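Local coordinates for protein host factor for Q beta (Staphylococcus aureus, PDB 1KQ2) that probably acts as an RNA chaperone of the Sm-like Hfq family, binding RNA as a ring of six subunits, at residues T23-N28 and I60-V65. Sequence-based numbering, arbitrary orientation.
Sequences TVFFLN and ISTYTV
Thr23 to Phe26 run antiparallel to Ile60 to Val65, with strand axes inclined at 156° and approaching to 4.4 Å. Thr23 and Thr64 form a hydrogen-bonded pair, Thr23 N reaching Thr64 O at 2.7 Å and Thr64 N returning to Thr23 O at 3.1 Å. Further along, Phe25 N donates to Thr62 O (2.9 Å), while Phe25 O receives Ser61 N at 2.6 Å and Thr62 N only weakly. Ser61 and Thr62 thus both face Phe25, a classic beta bulge; the helix-like psi of Ser61 (-62°) accompanies the extra residue, and its CB is directed toward Leu27 CD2.

On one face, Val24 CG1 meets Ile60 CG2 at 3.7 Å, the two branched side chains crossing at about a right angle. Val24 CG2 approaches Tyr63 CD1 obliquely, and Leu46 and Ile55 extend this apolar layer. On the other face, Thr62 OG1 sits 3.6 Å from Phe25 CD2, and Thr64 OG1 lies at the edge of the same ring. Thr64 OG1, set between its own backbone N and carbonyl carbon (chi1 62°), reaches back to Thr23 O in a weak hydrogen bond.

Thr62 to Thr64 also pair with a strand of a neighbouring subunit, continuing the Sm-like sheet, and Tyr63 OH is hydrogen-bonded to Tyr56 OH of that subunit. Main-chain bonds thus supply most polar links between the strands, flanked by an apolar Val24/Ile60/Tyr63 face and a mixed threonine-Phe25 face.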
ATOM      1  N   THR D  23      12.197 -15.840 -11.117  1.00 75.94           N
ATOM      2  CA  THR D  23      10.791 -15.642 -11.460  1.00 71.27           C
ATOM      3  C   THR D  23      10.155 -14.656 -10.483  1.00 68.68           C
ATOM      4  O   THR D  23       9.994 -14.962  -9.301  1.00 67.10           O
ATOM      5  CB  THR D  23      10.009 -16.960 -11.405  1.00 70.48           C
ATOM      6  OG1 THR D  23      10.643 -17.932 -12.249  1.00 72.44           O
ATOM      7  CG2 THR D  23       8.574 -16.741 -11.880  1.00 71.62           C
ATOM      8  N   VAL D  24       9.792 -13.477 -10.986  1.00 66.01           N
ATOM      9  CA  VAL D  24       9.190 -12.430 -10.165  1.00 62.35           C
ATOM     10  C   VAL D  24       7.670 -12.485 -10.129  1.00 59.29           C
ATOM     11  O   VAL D  24       7.014 -12.598 -11.158  1.00 58.51           O
ATOM     12  CB  VAL D  24       9.599 -11.028 -10.665  1.00 62.85           C
ATOM     13  CG1 VAL D  24       8.946  -9.958  -9.806  1.00 64.06           C
ATOM     14  CG2 VAL D  24      11.110 -10.882 -10.633  1.00 64.96           C
ATOM     15  N   PHE D  25       7.114 -12.390  -8.931  1.00 58.20           N
ATOM     16  CA  PHE D  25       5.668 -12.410  -8.759  1.00 54.96           C
ATOM     17  C   PHE D  25       5.158 -11.054  -8.329  1.00 49.63           C
ATOM     18  O   PHE D  25       5.584 -10.521  -7.312  1.00 49.50           O
ATOM     19  CB  PHE D  25       5.270 -13.441  -7.711  1.00 60.42           C
ATOM     20  CG  PHE D  25       5.054 -14.808  -8.269  1.00 66.73           C
ATOM     21  CD1 PHE D  25       3.851 -15.129  -8.900  1.00 67.95           C
ATOM     22  CD2 PHE D  25       6.059 -15.774  -8.190  1.00 68.79           C
ATOM     23  CE1 PHE D  25       3.643 -16.398  -9.448  1.00 69.68           C
ATOM     24  CE2 PHE D  25       5.868 -17.046  -8.732  1.00 71.64           C
ATOM     25  CZ  PHE D  25       4.654 -17.360  -9.365  1.00 70.97           C
ATOM     26  N   PHE D  26       4.245 -10.504  -9.116  1.00 45.91           N
ATOM     27  CA  PHE D  26       3.651  -9.212  -8.823  1.00 46.51           C
ATOM     28  C   PHE D  26       2.449  -9.429  -7.913  1.00 46.55           C
ATOM     29  O   PHE D  26       1.915 -10.527  -7.842  1.00 46.02           O
ATOM     30  CB  PHE D  26       3.226  -8.533 -10.133  1.00 47.88           C
ATOM     31  CG  PHE D  26       4.371  -7.935 -10.888  1.00 46.07           C
ATOM     32  CD1 PHE D  26       4.626  -6.575 -10.814  1.00 47.51           C
ATOM     33  CD2 PHE D  26       5.260  -8.746 -11.581  1.00 47.18           C
ATOM     34  CE1 PHE D  26       5.752  -6.029 -11.407  1.00 47.55           C
ATOM     35  CE2 PHE D  26       6.390  -8.215 -12.178  1.00 47.46           C
ATOM     36  CZ  PHE D  26       6.640  -6.851 -12.090  1.00 49.11           C
ATOM     37  N   LEU D  27       2.036  -8.387  -7.206  1.00 45.92           N
ATOM     38  CA  LEU D  27       0.893  -8.498  -6.325  1.00 46.70           C
ATOM     39  C   LEU D  27      -0.364  -8.671  -7.162  1.00 50.69           C
ATOM     40  O   LEU D  27      -1.285  -9.375  -6.755  1.00 52.71           O
ATOM     41  CB  LEU D  27       0.749  -7.241  -5.471  1.00 45.63           C
ATOM     42  CG  LEU D  27       1.882  -6.892  -4.513  1.00 46.88           C
ATOM     43  CD1 LEU D  27       1.614  -5.518  -3.940  1.00 44.95           C
ATOM     44  CD2 LEU D  27       1.990  -7.940  -3.416  1.00 42.64           C
ATOM     45  N   ASN D  28      -0.393  -8.043  -8.338  1.00 52.29           N
ATOM     46  CA  ASN D  28      -1.566  -8.113  -9.206  1.00 54.74           C
ATOM     47  C   ASN D  28      -1.767  -9.455  -9.878  1.00 52.17           C
ATOM     48  O   ASN D  28      -2.675  -9.610 -10.688  1.00 48.44           O
ATOM     49  CB  ASN D  28      -1.537  -7.003 -10.279  1.00 60.56           C
ATOM     50  CG  ASN D  28      -0.370  -7.135 -11.242  1.00 66.74           C
ATOM     51  OD1 ASN D  28       0.006  -8.240 -11.632  1.00 73.17           O
ATOM     52  ND2 ASN D  28       0.198  -6.002 -11.647  1.00 70.63           N
ATOM     53  N   ILE D  60       6.134  -6.001  -6.122  1.00 43.71           N
ATOM     54  CA  ILE D  60       6.530  -7.396  -6.104  1.00 42.07           C
ATOM     55  C   ILE D  60       6.090  -8.109  -4.849  1.00 43.83           C
ATOM     56  O   ILE D  60       6.162  -7.563  -3.740  1.00 45.27           O
ATOM     57  CB  ILE D  60       8.054  -7.553  -6.229  1.00 40.57           C
ATOM     58  CG1 ILE D  60       8.555  -6.829  -7.476  1.00 37.41           C
ATOM     59  CG2 ILE D  60       8.415  -9.028  -6.303  1.00 39.21           C
ATOM     60  CD1 ILE D  60      10.055  -6.829  -7.592  1.00 39.43           C
ATOM     61  N   SER D  61       5.637  -9.343  -5.035  1.00 43.69           N
ATOM     62  CA  SER D  61       5.215 -10.170  -3.924  1.00 43.60           C
ATOM     63  C   SER D  61       6.362 -11.110  -3.523  1.00 45.82           C
ATOM     64  O   SER D  61       6.873 -11.024  -2.407  1.00 46.37           O
ATOM     65  CB  SER D  61       3.995 -10.980  -4.315  1.00 42.23           C
ATOM     66  OG  SER D  61       3.463 -11.615  -3.175  1.00 49.06           O
ATOM     67  N   THR D  62       6.782 -11.984  -4.438  1.00 44.60           N
ATOM     68  CA  THR D  62       7.853 -12.927  -4.137  1.00 49.65           C
ATOM     69  C   THR D  62       8.838 -13.210  -5.296  1.00 51.96           C
ATOM     70  O   THR D  62       8.538 -12.969  -6.468  1.00 51.44           O
ATOM     71  CB  THR D  62       7.271 -14.298  -3.660  1.00 47.18           C
ATOM     72  OG1 THR D  62       6.725 -14.994  -4.779  1.00 55.10           O
ATOM     73  CG2 THR D  62       6.160 -14.109  -2.663  1.00 43.25           C
ATOM     74  N   TYR D  63      10.018 -13.716  -4.934  1.00 52.78           N
ATOM     75  CA  TYR D  63      11.067 -14.100  -5.885  1.00 57.13           C
ATOM     76  C   TYR D  63      11.208 -15.625  -5.768  1.00 61.82           C
ATOM     77  O   TYR D  63      11.195 -16.171  -4.665  1.00 61.31           O
ATOM     78  CB  TYR D  63      12.427 -13.480  -5.514  1.00 51.42           C
ATOM     79  CG  TYR D  63      12.508 -11.973  -5.523  1.00 44.57           C
ATOM     80  CD1 TYR D  63      12.651 -11.268  -6.714  1.00 44.99           C
ATOM     81  CD2 TYR D  63      12.481 -11.253  -4.331  1.00 43.61           C
ATOM     82  CE1 TYR D  63      12.777  -9.878  -6.719  1.00 42.75           C
ATOM     83  CE2 TYR D  63      12.602  -9.868  -4.320  1.00 43.73           C
ATOM     84  CZ  TYR D  63      12.752  -9.185  -5.519  1.00 47.67           C
ATOM     85  OH  TYR D  63      12.894  -7.815  -5.510  1.00 48.94           O
ATOM     86  N   THR D  64      11.339 -16.316  -6.891  1.00 68.50           N
ATOM     87  CA  THR D  64      11.503 -17.764  -6.862  1.00 77.62           C
ATOM     88  C   THR D  64      12.468 -18.141  -7.975  1.00 84.25           C
ATOM     89  O   THR D  64      12.537 -17.455  -8.995  1.00 84.77           O
ATOM     90  CB  THR D  64      10.161 -18.493  -7.061  1.00 76.43           C
ATOM     91  OG1 THR D  64       9.622 -18.165  -8.345  1.00 82.02           O
ATOM     92  CG2 THR D  64       9.172 -18.074  -6.000  1.00 74.78           C
ATOM     93  N   VAL D  65      13.213 -19.239  -7.794  1.00 93.06           N
ATOM     94  CA  VAL D  65      14.219 -19.647  -8.768  1.00 99.44           C
ATOM     95  C   VAL D  65      13.680 -20.729  -9.698  1.00103.61           C
ATOM     96  O   VAL D  65      12.623 -21.307  -9.503  1.00104.97           O
ATOM     97  CB  VAL D  65      15.494 -20.166  -8.078  1.00 99.35           C
ATOM     98  CG1 VAL D  65      16.479 -20.699  -9.107  1.00 20.00           C
ATOM     99  CG2 VAL D  65      16.171 -19.047  -7.300  1.00 99.39           C
TER